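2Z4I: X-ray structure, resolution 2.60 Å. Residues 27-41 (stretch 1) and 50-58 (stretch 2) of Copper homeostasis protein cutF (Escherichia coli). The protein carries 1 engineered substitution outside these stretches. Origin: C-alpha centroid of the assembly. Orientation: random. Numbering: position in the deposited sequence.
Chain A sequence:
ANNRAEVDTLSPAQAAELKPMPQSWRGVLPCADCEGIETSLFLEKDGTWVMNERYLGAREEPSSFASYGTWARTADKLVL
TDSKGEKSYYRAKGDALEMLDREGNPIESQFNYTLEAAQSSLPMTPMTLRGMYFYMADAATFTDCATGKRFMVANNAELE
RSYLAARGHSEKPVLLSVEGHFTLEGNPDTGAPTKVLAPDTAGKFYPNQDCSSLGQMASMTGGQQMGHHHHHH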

ATOM      1  N   GLY A  27     -16.634  12.751   5.600  1.00 30.90           N
ATOM      2  CA  GLY A  27     -16.126  11.544   4.979  1.00 29.76           C
ATOM      3  C   GLY A  27     -16.068  11.709   3.473  1.00 30.33           C
ATOM      4  O   GLY A  27     -16.760  12.566   2.910  1.00 30.19           O
ATOM      5  N   VAL A  28     -15.238  10.910   2.813  1.00 29.14           N
ATOM      6  CA  VAL A  28     -15.137  10.986   1.366  1.00 30.65           C
ATOM      7  C   VAL A  28     -15.697   9.696   0.798  1.00 32.69           C
ATOM      8  O   VAL A  28     -15.217   8.596   1.121  1.00 36.31           O
ATOM      9  CB  VAL A  28     -13.698  11.122   0.892  1.00 30.01           C
ATOM     10  CG1 VAL A  28     -13.699  11.390  -0.590  1.00 30.48           C
ATOM     11  CG2 VAL A  28     -12.989  12.227   1.649  1.00 28.91           C
ATOM     12  N   LEU A  29     -16.702   9.821  -0.056  1.00 31.37           N
ATOM     13  CA  LEU A  29     -17.332   8.648  -0.617  1.00 30.86           C
ATOM     14  C   LEU A  29     -16.880   8.381  -2.044  1.00 32.85           C
ATOM     15  O   LEU A  29     -16.392   9.277  -2.729  1.00 33.82           O
ATOM     16  CB  LEU A  29     -18.845   8.819  -0.563  1.00 29.60           C
ATOM     17  CG  LEU A  29     -19.494   8.973   0.814  1.00 27.15           C
ATOM     18  CD1 LEU A  29     -20.932   9.434   0.651  1.00 26.29           C
ATOM     19  CD2 LEU A  29     -19.442   7.662   1.548  1.00 27.23           C
ATOM     20  N   PRO A  30     -17.020   7.130  -2.503  1.00 33.80           N
ATOM     21  CA  PRO A  30     -16.630   6.738  -3.851  1.00 36.21           C
ATOM     22  C   PRO A  30     -17.377   7.486  -4.932  1.00 38.63           C
ATOM     23  O   PRO A  30     -18.570   7.726  -4.822  1.00 37.79           O
ATOM     24  CB  PRO A  30     -16.911   5.241  -3.867  1.00 33.49           C
ATOM     25  CG  PRO A  30     -17.950   5.081  -2.850  1.00 35.28           C
ATOM     26  CD  PRO A  30     -17.459   5.950  -1.750  1.00 34.74           C
ATOM     27  N   CYS A  31     -16.641   7.835  -5.981  1.00 43.69           N
ATOM     28  CA  CYS A  31     -17.151   8.585  -7.124  1.00 47.78           C
ATOM     29  C   CYS A  31     -16.992   7.764  -8.408  1.00 48.56           C
ATOM     30  O   CYS A  31     -15.875   7.494  -8.855  1.00 48.20           O
ATOM     31  CB  CYS A  31     -16.353   9.879  -7.243  1.00 50.44           C
ATOM     32  SG  CYS A  31     -16.968  11.138  -8.401  1.00 55.45           S
ATOM     33  N   ALA A  32     -18.112   7.381  -9.002  1.00 50.08           N
ATOM     34  CA  ALA A  32     -18.093   6.592 -10.227  1.00 51.57           C
ATOM     35  C   ALA A  32     -17.341   7.317 -11.336  1.00 52.49           C
ATOM     36  O   ALA A  32     -16.886   6.702 -12.298  1.00 52.29           O
ATOM     37  CB  ALA A  32     -19.521   6.290 -10.673  1.00 51.06           C
ATOM     38  N   ASP A  33     -17.205   8.628 -11.203  1.00 53.66           N
ATOM     39  CA  ASP A  33     -16.510   9.387 -12.218  1.00 55.51           C
ATOM     40  C   ASP A  33     -15.483  10.370 -11.693  1.00 55.58           C
ATOM     41  O   ASP A  33     -15.239  11.407 -12.304  1.00 56.21           O
ATOM     42  CB  ASP A  33     -17.522  10.103 -13.104  1.00 58.94           C
ATOM     43  CG  ASP A  33     -17.929   9.265 -14.305  1.00 63.00           C
ATOM     44  OD1 ASP A  33     -17.015   8.864 -15.066  1.00 64.48           O
ATOM     45  OD2 ASP A  33     -19.145   9.006 -14.491  1.00 64.98           O
ATOM     46  N   CYS A  34     -14.879  10.049 -10.556  1.00 55.11           N
ATOM     47  CA  CYS A  34     -13.856  10.918 -10.009  1.00 54.52           C
ATOM     48  C   CYS A  34     -13.147  10.373  -8.785  1.00 54.29           C
ATOM     49  O   CYS A  34     -13.444   9.278  -8.314  1.00 55.50           O
ATOM     50  CB  CYS A  34     -14.426  12.310  -9.733  1.00 54.14           C
ATOM     51  SG  CYS A  34     -15.520  12.570  -8.301  1.00 55.92           S
ATOM     52  N   GLU A  35     -12.189  11.151  -8.299  1.00 53.88           N
ATOM     53  CA  GLU A  35     -11.371  10.791  -7.152  1.00 53.47           C
ATOM     54  C   GLU A  35     -12.168  10.476  -5.900  1.00 51.32           C
ATOM     55  O   GLU A  35     -11.796   9.607  -5.114  1.00 51.78           O
ATOM     56  CB  GLU A  35     -10.374  11.919  -6.876  1.00 55.92           C
ATOM     57  CG  GLU A  35      -9.301  12.058  -7.959  1.00 59.05           C
ATOM     58  CD  GLU A  35      -8.499  13.347  -7.844  1.00 61.80           C
ATOM     59  OE1 GLU A  35      -7.910  13.610  -6.770  1.00 62.62           O
ATOM     60  OE2 GLU A  35      -8.455  14.099  -8.839  1.00 64.65           O
ATOM     61  N   GLY A  36     -13.269  11.187  -5.712  1.00 49.81           N
ATOM     62  CA  GLY A  36     -14.092  10.950  -4.544  1.00 46.92           C
ATOM     63  C   GLY A  36     -14.971  12.139  -4.250  1.00 44.47           C
ATOM     64  O   GLY A  36     -14.710  13.238  -4.743  1.00 45.48           O
ATOM     65  N   ILE A  37     -16.012  11.922  -3.453  1.00 41.46           N
ATOM     66  CA  ILE A  37     -16.921  12.992  -3.096  1.00 37.42           C
ATOM     67  C   ILE A  37     -16.764  13.385  -1.630  1.00 37.17           C
ATOM     68  O   ILE A  37     -17.024  12.580  -0.734  1.00 35.79           O
ATOM     69  CB  ILE A  37     -18.380  12.580  -3.336  1.00 36.06           C
ATOM     70  CG1 ILE A  37     -18.559  12.063  -4.755  1.00 37.13           C
ATOM     71  CG2 ILE A  37     -19.279  13.770  -3.185  1.00 35.92           C
ATOM     72  CD1 ILE A  37     -19.982  11.621  -5.069  1.00 36.24           C
ATOM     73  N   GLU A  38     -16.323  14.623  -1.403  1.00 36.13           N
ATOM     74  CA  GLU A  38     -16.155  15.174  -0.062  1.00 35.95           C
ATOM     75  C   GLU A  38     -17.552  15.448   0.474  1.00 35.17           C
ATOM     76  O   GLU A  38     -18.217  16.386   0.039  1.00 35.41           O
ATOM     77  CB  GLU A  38     -15.392  16.491  -0.111  1.00 36.79           C
ATOM     78  CG  GLU A  38     -13.908  16.383  -0.289  1.00 40.29           C
ATOM     79  CD  GLU A  38     -13.257  17.755  -0.314  1.00 44.87           C
ATOM     80  OE1 GLU A  38     -13.455  18.530   0.659  1.00 47.44           O
ATOM     81  OE2 GLU A  38     -12.553  18.065  -1.305  1.00 45.58           O
ATOM     82  N   THR A  39     -17.981  14.646   1.438  1.00 34.21           N
ATOM     83  CA  THR A  39     -19.317  14.772   2.002  1.00 31.38           C
ATOM     84  C   THR A  39     -19.329  15.292   3.426  1.00 31.44           C
ATOM     85  O   THR A  39     -18.478  14.941   4.238  1.00 33.82           O
ATOM     86  CB  THR A  39     -19.997  13.403   1.962  1.00 30.74           C
ATOM     87  OG1 THR A  39     -20.041  12.957   0.601  1.00 31.93           O
ATOM     88  CG2 THR A  39     -21.401  13.460   2.531  1.00 27.59           C
ATOM     89  N   SER A  40     -20.286  16.149   3.742  1.00 30.64           N
ATOM     90  CA  SER A  40     -20.377  16.650   5.106  1.00 31.18           C
ATOM     91  C   SER A  40     -21.839  16.885   5.386  1.00 30.01           C
ATOM     92  O   SER A  40     -22.515  17.578   4.622  1.00 29.03           O
ATOM     93  CB  SER A  40     -19.580  17.944   5.284  1.00 31.87           C
ATOM     94  OG  SER A  40     -19.989  18.917   4.348  1.00 35.11           O
ATOM     95  N   LEU A  41     -22.316  16.269   6.467  1.00 28.58           N
ATOM     96  CA  LEU A  41     -23.707  16.366   6.888  1.00 28.55           C
ATOM     97  C   LEU A  41     -23.756  17.088   8.214  1.00 29.96           C
ATOM     98  O   LEU A  41     -22.975  16.786   9.121  1.00 30.00           O
ATOM     99  CB  LEU A  41     -24.313  14.970   7.028  1.00 25.99           C
ATOM    100  CG  LEU A  41     -25.666  14.833   7.731  1.00 25.67           C
ATOM    101  CD1 LEU A  41     -26.722  15.667   7.033  1.00 25.25           C
ATOM    102  CD2 LEU A  41     -26.078  13.370   7.732  1.00 25.92           C
ATOM    103  N   VAL A  50     -28.209  20.132   6.664  1.00 37.62           N
ATOM    104  CA  VAL A  50     -27.647  20.689   5.449  1.00 39.02           C
ATOM    105  C   VAL A  50     -26.514  19.754   5.088  1.00 37.76           C
ATOM    106  O   VAL A  50     -25.726  19.359   5.954  1.00 37.94           O
ATOM    107  CB  VAL A  50     -27.101  22.131   5.678  1.00 40.59           C
ATOM    108  CG1 VAL A  50     -25.896  22.094   6.609  1.00 39.87           C
ATOM    109  CG2 VAL A  50     -26.743  22.771   4.338  1.00 41.08           C
HETATM  110  N   MSE A  51     -26.459  19.372   3.820  1.00 37.14           N
HETATM  111  CA  MSE A  51     -25.418  18.480   3.351  1.00 38.80           C
HETATM  112  C   MSE A  51     -24.631  19.134   2.237  1.00 37.85           C
HETATM  113  O   MSE A  51     -25.189  19.843   1.402  1.00 38.48           O
HETATM  114  CB  MSE A  51     -26.014  17.178   2.839  1.00 42.01           C
HETATM  115  CG  MSE A  51     -24.963  16.224   2.330  1.00 46.36           C
HETATM  116 SE   MSE A  51     -25.701  14.493   1.977  1.00 57.47          SE
HETATM  117  CE  MSE A  51     -25.787  13.864   3.814  1.00 50.00           C
ATOM    118  N   ASN A  52     -23.331  18.889   2.220  1.00 36.10           N
ATOM    119  CA  ASN A  52     -22.493  19.464   1.203  1.00 35.85           C
ATOM    120  C   ASN A  52     -21.731  18.360   0.510  1.00 36.72           C
ATOM    121  O   ASN A  52     -21.179  17.476   1.167  1.00 38.02           O
ATOM    122  CB  ASN A  52     -21.503  20.435   1.834  1.00 35.57           C
ATOM    123  CG  ASN A  52     -20.703  21.209   0.800  1.00 35.34           C
ATOM    124  OD1 ASN A  52     -19.525  21.479   0.998  1.00 37.29           O
ATOM    125  ND2 ASN A  52     -21.345  21.581  -0.297  1.00 31.76           N
ATOM    126  N   GLU A  53     -21.697  18.403  -0.814  1.00 35.37           N
ATOM    127  CA  GLU A  53     -20.955  17.404  -1.555  1.00 35.59           C
ATOM    128  C   GLU A  53     -20.000  18.097  -2.501  1.00 35.83           C
ATOM    129  O   GLU A  53     -20.426  18.915  -3.304  1.00 36.19           O
ATOM    130  CB  GLU A  53     -21.898  16.516  -2.357  1.00 36.51           C
ATOM    131  CG  GLU A  53     -22.909  15.768  -1.521  1.00 38.94           C
ATOM    132  CD  GLU A  53     -23.788  14.877  -2.365  1.00 40.99           C
ATOM    133  OE1 GLU A  53     -24.899  14.547  -1.914  1.00 43.43           O
ATOM    134  OE2 GLU A  53     -23.366  14.500  -3.480  1.00 42.39           O
ATOM    135  N   ARG A  54     -18.715  17.773  -2.401  1.00 36.70           N
ATOM    136  CA  ARG A  54     -17.704  18.361  -3.264  1.00 37.70           C
ATOM    137  C   ARG A  54     -16.991  17.261  -4.044  1.00 39.42           C
ATOM    138  O   ARG A  54     -16.590  16.255  -3.479  1.00 40.34           O
ATOM    139  CB  ARG A  54     -16.710  19.148  -2.435  1.00 39.54           C
ATOM    140  CG  ARG A  54     -15.724  19.882  -3.284  1.00 44.96           C
ATOM    141  CD  ARG A  54     -14.774  20.734  -2.475  1.00 49.09           C
ATOM    142  NE  ARG A  54     -13.597  21.010  -3.288  1.00 55.35           N
ATOM    143  CZ  ARG A  54     -13.600  21.767  -4.381  1.00 57.83           C
ATOM    144  NH1 ARG A  54     -14.729  22.345  -4.788  1.00 58.71           N
ATOM    145  NH2 ARG A  54     -12.483  21.910  -5.092  1.00 58.04           N
ATOM    146  N   TYR A  55     -16.826  17.458  -5.345  1.00 42.44           N
ATOM    147  CA  TYR A  55     -16.203  16.456  -6.204  1.00 44.23           C
ATOM    148  C   TYR A  55     -14.738  16.675  -6.500  1.00 45.45           C
ATOM    149  O   TYR A  55     -14.381  17.569  -7.263  1.00 45.43           O
ATOM    150  CB  TYR A  55     -16.971  16.373  -7.521  1.00 45.90           C
ATOM    151  CG  TYR A  55     -18.384  15.904  -7.331  1.00 48.71           C
ATOM    152  CD1 TYR A  55     -18.708  14.550  -7.401  1.00 50.44           C
ATOM    153  CD2 TYR A  55     -19.385  16.803  -6.992  1.00 50.98           C
ATOM    154  CE1 TYR A  55     -19.996  14.102  -7.131  1.00 52.27           C
ATOM    155  CE2 TYR A  55     -20.677  16.369  -6.718  1.00 54.39           C
ATOM    156  CZ  TYR A  55     -20.975  15.016  -6.786  1.00 54.57           C
ATOM    157  OH  TYR A  55     -22.250  14.596  -6.484  1.00 57.22           O
ATOM    158  N   LEU A  56     -13.894  15.844  -5.904  1.00 47.20           N
ATOM    159  CA  LEU A  56     -12.461  15.929  -6.122  1.00 49.95           C
ATOM    160  C   LEU A  56     -12.172  15.383  -7.512  1.00 52.53           C
ATOM    161  O   LEU A  56     -12.677  14.318  -7.876  1.00 52.76           O
ATOM    162  CB  LEU A  56     -11.727  15.097  -5.078  1.00 50.81           C
ATOM    163  CG  LEU A  56     -11.944  15.554  -3.639  1.00 52.57           C
ATOM    164  CD1 LEU A  56     -11.375  14.541  -2.657  1.00 53.68           C
ATOM    165  CD2 LEU A  56     -11.276  16.894  -3.456  1.00 54.33           C
ATOM    166  N   GLY A  57     -11.360  16.109  -8.278  1.00 54.74           N
ATOM    167  CA  GLY A  57     -11.031  15.686  -9.629  1.00 57.98           C
ATOM    168  C   GLY A  57     -12.244  15.812 -10.535  1.00 60.81           C
ATOM    169  O   GLY A  57     -12.517  14.941 -11.362  1.00 61.11           O
ATOM    170  N   ALA A  58     -12.972  16.912 -10.381  1.00 63.19           N
ATOM    171  CA  ALA A  58     -14.178  17.160 -11.156  1.00 66.26           C
ATOM    172  C   ALA A  58     -13.981  17.524 -12.629  1.00 68.43           C
ATOM    173  O   ALA A  58     -13.028  18.206 -13.014  1.00 67.92           O
ATOM    174  CB  ALA A  58     -15.005  18.247 -10.474  1.00 66.80           C
TER
HETATM  175  O   HOH W   1     -18.403  18.591   1.802  1.00 34.61           O

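The most unusual feature of this contact is a disulfide set against the edge of a tyrosine ring. Cys31 SG and Cys34 SG are bonded at 2.0 Å, closing a type I turn from Cys31 to Cys34. Both sulfurs lie near the plane of the Tyr55 ring. Cys34 SG is 3.9 Å from Tyr55 CD1, and Cys31 SG is 4.0 Å from the same Tyr55 CD1. Ring edges carry partial positive charge on their hydrogens, which suits the electron-rich sulfur. Ile37 takes one face of the same ring. Ile37 CG2 sits 4.2 Å from the Tyr55 ring centroid, close to the ring normal, in a CH-pi contact. Ile37 CD1 also comes within 3.2 Å of Tyr55 CE1, a tight approach.

The backbone frame is antiparallel. The strand through Ile37 to Leu41 runs beside the strand through Val50 to Tyr55, with 158° between their directions. Hydrogen-bonded and non-hydrogen-bonded pairs alternate along it. Glu38 and Arg54 form one bonded pair: Glu38 N donates to Arg54 O at 2.7 Å, and Arg54 N donates back to Glu38 O at 2.9 Å. Ser40 and Asn52 form the next. Ser40 N reaches Asn52 O at 3.0 Å, and Asn52 N reaches Ser40 O at 2.9 Å. Between these pairs, CA-H groups face the same carbonyls. Thr39 CA lies 3.4 Å from Asn52 O, and Glu53 CA lies 3.3 Å from Glu38 O.

Near the corner at Glu35 the pairing loosens. Leu56 N still donates to Gly36 O at 3.0 Å. Glu35 N to Leu56 O, at 3.2 Å, is a weak bond with a bent angle. Gly36 has backbone angles that call for glycine, and a CB there would clash with Val28 CG1. A type II turn from Tyr55 to Ala58 overlaps the last of the pairing. Gly57 has a positive phi, which favours glycine. Gly57 CA lies 3.1 Å from Glu35 OE2, and a CB would clash with that oxygen.

Ile37, Thr39 and Leu41 share a face of the sheet with Tyr55, Glu53 and Met51. Met51 is a selenomethionine. Met51 CE packs 3.7 Å from Leu41 CB, an apolar contact. Thr39 OG1 turns back along its own strand and makes a weak bond to Ile37 O at 3.3 Å.

The other face carries Glu38, Ser40, Asn52, Arg54 and Leu56. Glu38 and Arg54 have opposite charges, but their salt bridge is long, with Glu38 OE2 3.7 Å from Arg54 NE. The position of that oxygen is less sure, because the model places it too close to a neighbour. Ser40 OG lies 3.3 Å from Asn52 CB. A water joins the two strands on this side. The water oxygen lies 2.8 Å from Glu38 O, 3.2 Å from Asn52 OD1 and 3.0 Å from Ser40 OG, and hydrogen bonding links it to both strands.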